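Local structure of nickel-dependent hydrogenase large subunit (Allochromatium vinosum, 3MYR) at residues R12-L17 with R59-C64; T65-I70 with G97-H102; M106-L111 with G428-R433; S374-P379 with P554-A559. The protein is the large subunit of a heterodimeric [NiFe] hydrogenase that oxidises molecular hydrogen at a buried nickel-iron centre, probably recycling the hydrogen released by nitrogenase. All coordinates share one frame; numbering follows the deposited sequence.

Contact 1. Residues R12-L17 with R59-C64; sequences RIEGHL and RICGVC. With NFV (Ni-Fe oxidized active center), chain N.
E14 meets C61 and V63 through the carbons of its side chain. E14 CG lies 3.6 Å from V63 CG2, and the two side chains run past each other in opposite directions. The same CG is 3.9 Å from C61 SG, so the methylene sits against a nickel-bound sulfur. E14 CG is anti to the backbone N (chi1 -169°), which lays it against V63 and C61. A bend at chi2 then turns the carboxylate off that line.

The polar contacts of E14 lie beyond the two segments. OE2 accepts from A557 N, and OE1 is hydrogen-bonded to T15 of the small subunit HydA. The carboxylate is therefore held at both oxygens, between the C-terminal part of the large subunit and its partner chain.

Within 59-64, V63 N donates to C61 SG over 3.4 Å, with an N-H...S angle of 160°. This nearly straight bond gives the nickel-bound sulfur a second partner and ties V63 to it.

C61 SG binds nickel at 2.3 Å. C64 SG binds iron, also at 2.3 Å. C555 and C558 supply further sulfurs to the same centre. The C-G-V-C sequence of 61-64 is the N-terminal CxxC motif of [NiFe] hydrogenase large subunits, here with a buried glutamate beside its first cysteine.

Contact 2. Residues T65-I70 with G97-H102; sequences TLVHGI and GAQYIH. With NFV (Ni-Fe oxidized active center), chain N.
Q99 reaches from helix 86-112 to T65, L66 and V67, where the chain enters helix 67-80. Its CG is anti to the backbone N (chi1 170°), and the chain bends at chi2 (60°). This fold brings the amide beside T65, and the two side chains cross at about a right angle. Q99 CD lies 3.4 Å from T65 O. The amide oxygen OE1 packs 3.5 Å from the methyl CG2 of T65. NE2 is turned to D103, to which it donates a hydrogen bond, and it makes a weak one to V63 O.

T65 has OG1 anti to its N (chi1 -173°), and H214 N is bonded to that hydroxyl. Its CG2 is thereby left to meet Q99. L66, at the N-cap position, lays CD2 4.0 Å from Q99 CB, the two side chains sliding past each other in opposite directions. V67 divides its branches: CG1 faces Q99 CG at 4.3 Å, while CG2 packs 3.5 Å from O1 of the nickel-iron centre. H68 NE2 is 3.4 Å from the same O1, and its ND1 is bonded to H492.

An alanine at Q99 would keep the CB contact with L66 but is likely to open a gap beside T65 and leave D103 without this amide partner. The packing joins the start of helix 67-80 to helix 86-112 beside the nickel-iron site, where V67 and H68 line the pocket next to the C1-O1 ligand.

Contact 3. Residues M106-L111 with G428-R433; sequences MHFYHL and GRTAAR
Two helices of the large subunit's helical core, 86-112 and 426-456, pack against each other here. Between 106-111 and 428-433 the closest CA atoms, of F108 and T430, are 8.1 Å apart. Residues 107-111 include a wider pi-type turn, and L111 N makes only a weak bond to M106 O besides its bond to H107 O. Segment 428-433 is regular helix.

H107 and R433 carry the contact. Their side chains cross at about a right angle, with ring and guanidinium planes 63° apart. H107 CE1 lies over one face of the guanidinium, 3.7 Å from R433 NH2. R433 is extended through chi2, which brings CD 3.7 Å from H107 ND1. The bend at chi3 (-69°) then sets the guanidinium beside the ring. NH2 also donates to S551 O. A leucine in place of R433 would probably leave S551 O and a water held with H107 without their donor, and H107 freer to turn. Beside this pair, T430 CG2 approaches the edge of the F108 ring at 4.2 Å. T430 OG1 is bonded to T426 O and to H112 NE2, the latter a second tie between the helices.

The water lies in the plane of the H107 ring, at its edge, 2.8 Å from ND1, and accepts from R433 NH2 at 2.9 Å.

Contact 4. Residues S374-P379 with P554-A559; sequences SWLKAP and PCIACA. With NFV (Ni-Fe oxidized active center), chain N.
The C-terminal CxxC motif of the nickel-iron site, C555 to C558, lies on 554-559, and L376 packs against I556 and A559 of its short helix. L376 does the touching on its segment. With CG anti to the carbonyl carbon (chi1 -70°), CG itself comes to 3.6 Å from A559 CB, and the two methyls divide between two partners. CD2 presses on A559 CB at 3.4 Å, tighter than usual for two carbons. CD1 lies 4.3 Å from I556 CG2. L376 N donates to S374 OG, closing an ST turn that shapes the chain before strand 378-381. A water adds a polar link: it accepts from K377 N and donates to A559 O at 2.8 Å. T511 OG1 is also bonded to A559 O.

On the metal side, C555 SG binds nickel at 2.2 Å and C558 SG binds iron. C555 is also the N-cap of the helix. Its SG accepts from C558 N over 3.5 Å, with an N-H...S angle of 162°.

The chemistry is split across the helix. The L376 methyls and one water secure it against 374-379. C555 SG is held by nickel and by C558 N, so one sulfur both ligates the metal and caps the helix.

Overall arrangement
Contacts 1, 2 and 4 all reach the nickel-iron group. Contacts 1 and 4 are the closest pair, with centres about 10 Å apart, and supply its four cysteines. Both give one sulfur to each metal: C61 SG and C555 SG, 3.0 Å apart, bind nickel; C64 SG and C558 SG, 3.0 Å apart, bind iron. E14 O also lies 3.0 Å from I556 N, tying the two backbones. Contact 2 follows contact 1 in the chain and touches contact 4 where H68 NE2 is 3.3 Å from C558 SG. Contact 3 stands back: the R433 side chain is about 9 Å from the nickel-iron group. It shares helix 86-112 with contact 2 and meets contact 1 at R12 NH1 and L111 O, 2.8 Å apart.

Contact 1. Residues R12-L17 with R59-C64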
# COMPACT_ATOMS: atom_id res chain seq x y z
N ARG B 12 3.28 9.34 7.98
CA ARG B 12 3.45 7.94 8.34
C ARG B 12 2.17 7.17 8.20
O ARG B 12 1.85 6.31 9.03
CB ARG B 12 4.09 7.81 9.74
CG ARG B 12 5.61 8.00 9.57
CD ARG B 12 6.37 7.89 10.90
NE ARG B 12 5.95 8.93 11.86
CZ ARG B 12 5.33 8.70 13.03
NH1 ARG B 12 4.97 7.48 13.45
NH2 ARG B 12 5.12 9.72 13.87
N ILE B 13 1.41 7.53 7.17
CA ILE B 13 0.40 6.65 6.61
C ILE B 13 0.64 6.60 5.11
O ILE B 13 1.56 7.26 4.58
CB ILE B 13 -1.06 7.22 6.88
CG1 ILE B 13 -1.23 8.61 6.19
CG2 ILE B 13 -1.29 7.40 8.32
CD1 ILE B 13 -2.71 9.07 6.07
N GLU B 14 -0.21 5.87 4.42
CA GLU B 14 -0.30 6.03 2.96
C GLU B 14 -1.39 7.05 2.63
O GLU B 14 -2.49 6.99 3.16
CB GLU B 14 -0.66 4.69 2.31
CG GLU B 14 -0.49 4.72 0.74
CD GLU B 14 -1.43 5.73 0.04
OE1 GLU B 14 -0.96 6.39 -0.97
OE2 GLU B 14 -2.61 5.88 0.50
N GLY B 15 -1.07 8.03 1.81
CA GLY B 15 -2.08 8.92 1.28
C GLY B 15 -2.41 10.11 2.15
O GLY B 15 -1.64 10.50 3.03
N HIS B 16 -3.58 10.70 1.90
CA HIS B 16 -3.82 12.08 2.29
C HIS B 16 -4.96 12.20 3.28
O HIS B 16 -6.12 12.16 2.88
CB HIS B 16 -4.11 12.93 1.03
CG HIS B 16 -2.89 13.12 0.19
ND1 HIS B 16 -2.68 12.45 -1.00
CD2 HIS B 16 -1.74 13.76 0.47
CE1 HIS B 16 -1.50 12.80 -1.50
NE2 HIS B 16 -0.90 13.56 -0.60
N LEU B 17 -4.62 12.33 4.56
CA LEU B 17 -5.59 12.29 5.62
C LEU B 17 -5.46 13.53 6.49
O LEU B 17 -4.38 13.92 6.89
CB LEU B 17 -5.45 11.03 6.47
CG LEU B 17 -6.39 10.80 7.69
CD1 LEU B 17 -7.86 10.50 7.29
CD2 LEU B 17 -5.89 9.63 8.61
N ARG B 59 -3.37 -0.39 -9.05
CA ARG B 59 -2.81 0.96 -8.88
C ARG B 59 -3.70 1.87 -8.03
O ARG B 59 -3.35 3.03 -7.81
CB ARG B 59 -2.50 1.62 -10.25
CG ARG B 59 -1.09 1.23 -10.77
CD ARG B 59 -0.94 -0.31 -11.06
NE ARG B 59 0.25 -0.55 -11.88
CZ ARG B 59 0.53 -1.71 -12.47
NH1 ARG B 59 -0.40 -2.67 -12.50
NH2 ARG B 59 1.74 -1.90 -13.05
N ILE B 60 -4.78 1.34 -7.47
CA ILE B 60 -5.37 2.02 -6.31
C ILE B 60 -4.30 2.26 -5.26
O ILE B 60 -4.29 3.31 -4.59
CB ILE B 60 -6.56 1.19 -5.74
CG1 ILE B 60 -7.74 1.39 -6.73
CG2 ILE B 60 -6.91 1.66 -4.27
CD1 ILE B 60 -9.00 0.42 -6.38
N CYS B 61 -3.39 1.30 -5.07
CA CYS B 61 -2.47 1.47 -3.95
C CYS B 61 -1.26 0.58 -4.07
O CYS B 61 -1.40 -0.59 -4.34
CB CYS B 61 -3.15 1.26 -2.60
SG CYS B 61 -2.04 1.76 -1.24
N GLY B 62 -0.09 1.17 -3.91
CA GLY B 62 1.12 0.39 -4.00
C GLY B 62 1.72 -0.01 -2.66
O GLY B 62 2.79 -0.65 -2.61
N VAL B 63 1.07 0.33 -1.55
CA VAL B 63 1.53 -0.16 -0.23
C VAL B 63 0.87 -1.52 -0.03
O VAL B 63 1.57 -2.52 0.13
CB VAL B 63 1.12 0.76 0.94
CG1 VAL B 63 1.52 0.10 2.30
CG2 VAL B 63 1.86 2.03 0.78
N CYS B 64 -0.47 -1.61 -0.08
CA CYS B 64 -1.06 -2.92 -0.18
C CYS B 64 -1.06 -3.26 -1.71
O CYS B 64 -2.10 -3.45 -2.33
CB CYS B 64 -2.48 -3.01 0.41
SG CYS B 64 -3.55 -1.72 -0.36
FE NFV N . -5.29 -1.34 1.11
NI NFV N . -3.26 0.77 0.40
C1 NFV N . -6.43 -2.27 0.54
O1 NFV N . -7.33 -3.03 0.15
C2 NFV N . -4.82 -2.74 2.32
N2 NFV N . -4.54 -3.62 3.06
C3 NFV N . -6.44 -0.53 2.36
N3 NFV N . -7.17 -0.01 3.12
O4 NFV N . -3.81 -0.27 1.87

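Contact 2. Residues T65-I70 with G97-H102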
# COMPACT_ATOMS: atom_id res chain seq x y z
N THR B 65 0.12 -3.36 -2.30
CA THR B 65 0.18 -3.81 -3.68
C THR B 65 -0.35 -5.29 -3.64
O THR B 65 -0.55 -5.81 -2.54
CB THR B 65 1.61 -3.74 -4.22
OG1 THR B 65 1.54 -4.05 -5.61
CG2 THR B 65 2.52 -4.70 -3.50
N LEU B 66 -0.68 -5.85 -4.80
CA LEU B 66 -1.27 -7.20 -4.92
C LEU B 66 -2.76 -7.27 -4.56
O LEU B 66 -3.54 -7.93 -5.24
CB LEU B 66 -0.37 -8.28 -4.21
CG LEU B 66 -1.00 -9.68 -3.98
CD1 LEU B 66 0.03 -10.72 -4.01
CD2 LEU B 66 -1.73 -9.70 -2.62
N VAL B 67 -3.20 -6.62 -3.47
CA VAL B 67 -4.52 -7.04 -2.94
C VAL B 67 -5.70 -6.62 -3.84
O VAL B 67 -6.66 -7.39 -3.94
CB VAL B 67 -4.83 -6.50 -1.48
CG1 VAL B 67 -3.66 -6.94 -0.54
CG2 VAL B 67 -5.01 -4.98 -1.53
N HIS B 68 -5.60 -5.48 -4.54
CA HIS B 68 -6.66 -5.16 -5.49
C HIS B 68 -6.56 -6.00 -6.77
O HIS B 68 -7.56 -6.14 -7.43
CB HIS B 68 -6.66 -3.66 -5.82
CG HIS B 68 -7.02 -2.80 -4.63
ND1 HIS B 68 -8.30 -2.67 -4.17
CD2 HIS B 68 -6.26 -2.04 -3.80
CE1 HIS B 68 -8.32 -1.90 -3.08
NE2 HIS B 68 -7.09 -1.49 -2.85
N GLY B 69 -5.34 -6.40 -7.20
CA GLY B 69 -5.21 -7.33 -8.29
C GLY B 69 -5.97 -8.61 -7.93
O GLY B 69 -6.72 -9.13 -8.72
N ILE B 70 -5.72 -9.16 -6.76
CA ILE B 70 -6.39 -10.37 -6.34
C ILE B 70 -7.93 -10.20 -6.26
O ILE B 70 -8.67 -11.04 -6.78
CB ILE B 70 -5.77 -10.89 -4.99
CG1 ILE B 70 -4.49 -11.66 -5.40
CG2 ILE B 70 -6.77 -11.89 -4.30
CD1 ILE B 70 -3.70 -11.94 -4.33
N GLY B 97 0.12 -14.16 1.58
CA GLY B 97 0.86 -14.27 2.88
C GLY B 97 2.13 -13.40 2.81
O GLY B 97 2.41 -12.64 3.74
N ALA B 98 2.88 -13.47 1.71
CA ALA B 98 4.13 -12.66 1.59
C ALA B 98 3.77 -11.19 1.70
O ALA B 98 4.56 -10.39 2.25
CB ALA B 98 4.85 -12.89 0.24
N GLN B 99 2.61 -10.80 1.14
CA GLN B 99 2.25 -9.36 1.18
C GLN B 99 1.91 -8.90 2.63
O GLN B 99 2.26 -7.79 3.07
CB GLN B 99 1.03 -9.10 0.25
CG GLN B 99 0.43 -7.68 0.42
CD GLN B 99 1.48 -6.58 0.08
OE1 GLN B 99 2.33 -6.78 -0.75
NE2 GLN B 99 1.39 -5.41 0.76
N TYR B 100 1.10 -9.70 3.35
CA TYR B 100 0.82 -9.42 4.73
C TYR B 100 2.09 -9.21 5.54
O TYR B 100 2.19 -8.27 6.35
CB TYR B 100 0.12 -10.63 5.40
CG TYR B 100 -1.37 -10.49 5.41
CD1 TYR B 100 -2.12 -10.76 4.24
CD2 TYR B 100 -2.04 -10.21 6.57
CE1 TYR B 100 -3.53 -10.74 4.25
CE2 TYR B 100 -3.44 -10.19 6.59
CZ TYR B 100 -4.19 -10.49 5.46
OH TYR B 100 -5.62 -10.48 5.55
N ILE B 101 3.01 -10.15 5.41
CA ILE B 101 4.21 -10.14 6.29
C ILE B 101 5.06 -8.90 5.97
O ILE B 101 5.44 -8.17 6.85
CB ILE B 101 4.95 -11.42 6.10
CG1 ILE B 101 4.04 -12.51 6.75
CG2 ILE B 101 6.28 -11.41 6.87
CD1 ILE B 101 4.32 -13.84 6.08
N HIS B 102 5.30 -8.64 4.68
CA HIS B 102 6.05 -7.48 4.26
C HIS B 102 5.37 -6.24 4.81
O HIS B 102 5.99 -5.37 5.36
CB HIS B 102 6.07 -7.43 2.70
CG HIS B 102 6.82 -6.26 2.16
ND1 HIS B 102 6.22 -5.03 1.94
CD2 HIS B 102 8.13 -6.11 1.83
CE1 HIS B 102 7.13 -4.20 1.45
NE2 HIS B 102 8.30 -4.82 1.42
FE NFV N . -5.29 -1.34 1.11
NI NFV N . -3.26 0.77 0.40
C1 NFV N . -6.43 -2.27 0.54
O1 NFV N . -7.33 -3.03 0.15
C2 NFV N . -4.82 -2.74 2.32
N2 NFV N . -4.54 -3.62 3.06
C3 NFV N . -6.44 -0.53 2.36
N3 NFV N . -7.17 -0.01 3.12
O4 NFV N . -3.81 -0.27 1.87

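Contact 3. Residues M106-L111 with G428-R433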
# COMPACT_ATOMS: atom_id res chain seq x y z
N MET B 106 6.66 -3.60 7.93
CA MET B 106 7.05 -2.19 7.62
C MET B 106 6.05 -1.26 8.28
O MET B 106 6.45 -0.17 8.67
CB MET B 106 6.96 -1.89 6.09
CG MET B 106 8.11 -2.63 5.31
SD MET B 106 8.10 -1.99 3.56
CE MET B 106 8.74 -0.31 3.65
N HIS B 107 4.76 -1.62 8.35
CA HIS B 107 3.88 -0.71 9.09
C HIS B 107 4.41 -0.50 10.51
O HIS B 107 4.55 0.63 11.01
CB HIS B 107 2.41 -1.20 9.25
CG HIS B 107 1.60 -0.25 10.06
ND1 HIS B 107 1.25 -0.47 11.37
CD2 HIS B 107 1.18 1.00 9.76
CE1 HIS B 107 0.57 0.56 11.82
NE2 HIS B 107 0.52 1.47 10.86
N PHE B 108 4.69 -1.60 11.18
CA PHE B 108 5.11 -1.48 12.56
C PHE B 108 6.40 -0.63 12.73
O PHE B 108 6.43 0.27 13.56
CB PHE B 108 5.27 -2.82 13.24
CG PHE B 108 5.70 -2.67 14.71
CD1 PHE B 108 7.02 -2.85 15.10
CD2 PHE B 108 4.76 -2.26 15.66
CE1 PHE B 108 7.41 -2.66 16.48
CE2 PHE B 108 5.09 -2.07 17.00
CZ PHE B 108 6.45 -2.28 17.42
N TYR B 109 7.47 -0.95 12.00
CA TYR B 109 8.71 -0.21 12.17
C TYR B 109 8.67 1.16 11.54
O TYR B 109 8.97 2.15 12.22
CB TYR B 109 9.95 -0.99 11.71
CG TYR B 109 10.20 -2.14 12.63
CD1 TYR B 109 10.77 -1.92 13.90
CD2 TYR B 109 9.73 -3.39 12.34
CE1 TYR B 109 10.96 -2.99 14.76
CE2 TYR B 109 9.89 -4.46 13.20
CZ TYR B 109 10.49 -4.24 14.43
OH TYR B 109 10.65 -5.28 15.31
N HIS B 110 8.26 1.25 10.29
CA HIS B 110 8.55 2.45 9.52
C HIS B 110 7.44 3.47 9.60
O HIS B 110 7.70 4.68 9.47
CB HIS B 110 8.89 2.07 8.06
CG HIS B 110 10.04 1.10 8.01
ND1 HIS B 110 9.97 -0.11 7.37
CD2 HIS B 110 11.21 1.10 8.71
CE1 HIS B 110 11.09 -0.79 7.61
NE2 HIS B 110 11.86 -0.06 8.40
N LEU B 111 6.24 3.01 9.90
CA LEU B 111 5.07 3.93 10.06
C LEU B 111 4.62 4.14 11.51
O LEU B 111 4.36 5.27 11.90
CB LEU B 111 3.87 3.51 9.19
CG LEU B 111 4.22 3.23 7.69
CD1 LEU B 111 2.92 3.02 6.88
CD2 LEU B 111 4.96 4.27 7.04
N GLY B 428 -4.50 -3.29 21.53
CA GLY B 428 -4.90 -4.62 21.10
C GLY B 428 -4.84 -4.73 19.56
O GLY B 428 -4.48 -5.75 19.01
N ARG B 429 -5.14 -3.65 18.86
CA ARG B 429 -5.15 -3.64 17.40
C ARG B 429 -3.70 -3.83 16.93
O ARG B 429 -3.45 -4.57 16.00
CB ARG B 429 -5.67 -2.27 16.94
CG ARG B 429 -5.99 -2.10 15.50
CD ARG B 429 -6.62 -0.71 15.25
NE ARG B 429 -7.96 -0.62 15.86
CZ ARG B 429 -8.33 0.21 16.84
NH1 ARG B 429 -7.48 1.10 17.39
NH2 ARG B 429 -9.57 0.15 17.30
N THR B 430 -2.77 -3.13 17.57
CA THR B 430 -1.38 -3.13 17.18
C THR B 430 -0.86 -4.53 17.50
O THR B 430 -0.11 -5.10 16.71
CB THR B 430 -0.59 -2.08 18.02
OG1 THR B 430 -1.11 -0.80 17.75
CG2 THR B 430 0.95 -2.08 17.71
N ALA B 431 -1.21 -5.05 18.66
CA ALA B 431 -0.83 -6.43 19.00
C ALA B 431 -1.46 -7.44 17.97
O ALA B 431 -0.81 -8.37 17.58
CB ALA B 431 -1.29 -6.81 20.44
N ALA B 432 -2.74 -7.28 17.61
CA ALA B 432 -3.37 -8.23 16.68
C ALA B 432 -2.58 -8.31 15.34
O ALA B 432 -2.44 -9.39 14.74
CB ALA B 432 -4.83 -7.78 16.40
N ARG B 433 -2.17 -7.16 14.84
CA ARG B 433 -1.38 -7.11 13.61
C ARG B 433 -0.12 -8.04 13.70
O ARG B 433 0.21 -8.79 12.76
CB ARG B 433 -1.03 -5.65 13.30
CG ARG B 433 -0.20 -5.43 11.96
CD ARG B 433 0.03 -3.94 11.66
NE ARG B 433 -1.29 -3.41 11.32
CZ ARG B 433 -2.05 -2.66 12.10
NH1 ARG B 433 -3.29 -2.35 11.66
NH2 ARG B 433 -1.55 -2.11 13.25
O HOH W 1 1.28 -1.62 13.88

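Contact 4. Residues S374-P379 with P554-A559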
# COMPACT_ATOMS: atom_id res chain seq x y z
N SER B 374 -15.32 14.78 3.35
CA SER B 374 -14.37 13.77 3.00
C SER B 374 -14.58 13.22 1.59
O SER B 374 -15.71 13.15 1.11
CB SER B 374 -14.44 12.57 4.02
OG SER B 374 -13.40 11.57 3.70
N TRP B 375 -13.49 12.74 0.97
CA TRP B 375 -13.57 12.02 -0.28
C TRP B 375 -13.86 10.56 -0.02
O TRP B 375 -14.11 9.86 -0.98
CB TRP B 375 -12.33 12.18 -1.18
CG TRP B 375 -12.26 13.52 -1.87
CD1 TRP B 375 -11.34 14.50 -1.66
CD2 TRP B 375 -13.10 13.97 -2.91
NE1 TRP B 375 -11.58 15.58 -2.48
CE2 TRP B 375 -12.70 15.30 -3.23
CE3 TRP B 375 -14.26 13.44 -3.54
CZ2 TRP B 375 -13.32 16.05 -4.24
CZ3 TRP B 375 -14.86 14.19 -4.57
CH2 TRP B 375 -14.42 15.49 -4.88
N LEU B 376 -13.91 10.13 1.24
CA LEU B 376 -14.33 8.74 1.54
C LEU B 376 -15.84 8.62 1.58
O LEU B 376 -16.49 9.44 2.25
CB LEU B 376 -13.75 8.17 2.87
CG LEU B 376 -12.22 7.88 2.85
CD1 LEU B 376 -11.40 9.23 2.86
CD2 LEU B 376 -11.94 7.10 4.16
N LYS B 377 -16.40 7.63 0.87
CA LYS B 377 -17.77 7.17 1.17
C LYS B 377 -17.84 6.57 2.60
O LYS B 377 -16.79 6.25 3.19
CB LYS B 377 -18.22 6.14 0.14
CG LYS B 377 -18.35 6.71 -1.28
CD LYS B 377 -18.76 5.61 -2.24
CE LYS B 377 -18.84 6.18 -3.66
NZ LYS B 377 -19.10 5.09 -4.69
N ALA B 378 -19.07 6.44 3.14
CA ALA B 378 -19.29 5.84 4.46
C ALA B 378 -19.95 4.46 4.40
O ALA B 378 -21.17 4.38 4.28
CB ALA B 378 -20.10 6.80 5.34
N PRO B 379 -19.15 3.38 4.44
CA PRO B 379 -19.72 2.04 4.29
C PRO B 379 -20.33 1.67 5.64
O PRO B 379 -19.75 1.98 6.69
CB PRO B 379 -18.47 1.14 4.00
CG PRO B 379 -17.48 2.10 3.44
CD PRO B 379 -17.68 3.32 4.35
N PRO B 554 -3.80 3.39 8.32
CA PRO B 554 -4.63 4.02 7.27
C PRO B 554 -3.99 4.02 5.88
O PRO B 554 -2.77 4.18 5.75
CB PRO B 554 -4.77 5.48 7.73
CG PRO B 554 -4.42 5.48 9.23
CD PRO B 554 -3.47 4.32 9.41
N CYS B 555 -4.81 3.88 4.85
CA CYS B 555 -4.35 4.02 3.49
C CYS B 555 -5.46 4.75 2.73
O CYS B 555 -6.55 4.20 2.52
CB CYS B 555 -4.08 2.64 2.89
SG CYS B 555 -3.52 2.87 1.15
N ILE B 556 -5.22 6.01 2.36
CA ILE B 556 -6.32 6.87 1.84
C ILE B 556 -6.39 6.70 0.33
O ILE B 556 -7.43 6.95 -0.29
CB ILE B 556 -6.15 8.36 2.24
CG1 ILE B 556 -6.14 8.54 3.81
CG2 ILE B 556 -7.25 9.19 1.66
CD1 ILE B 556 -7.08 7.63 4.65
N ALA B 557 -5.30 6.27 -0.28
CA ALA B 557 -5.41 5.96 -1.71
C ALA B 557 -6.34 4.74 -1.81
O ALA B 557 -7.29 4.74 -2.60
CB ALA B 557 -3.98 5.61 -2.32
N CYS B 558 -6.14 3.72 -0.96
CA CYS B 558 -7.14 2.65 -0.94
C CYS B 558 -8.54 3.15 -0.61
O CYS B 558 -9.52 2.74 -1.23
CB CYS B 558 -6.78 1.64 0.14
SG CYS B 558 -5.73 0.35 -0.46
N ALA B 559 -8.64 3.98 0.45
CA ALA B 559 -9.97 4.30 0.99
C ALA B 559 -10.85 5.04 -0.06
O ALA B 559 -12.08 4.92 -0.05
CB ALA B 559 -9.83 5.21 2.27
FE NFV N . -5.29 -1.34 1.11
NI NFV N . -3.26 0.77 0.40
C1 NFV N . -6.43 -2.27 0.54
O1 NFV N . -7.33 -3.03 0.15
C2 NFV N . -4.82 -2.74 2.32
N2 NFV N . -4.54 -3.62 3.06
C3 NFV N . -6.44 -0.53 2.36
N3 NFV N . -7.17 -0.01 3.12
O4 NFV N . -3.81 -0.27 1.87
O HOH W 2 -14.63 5.68 -0.90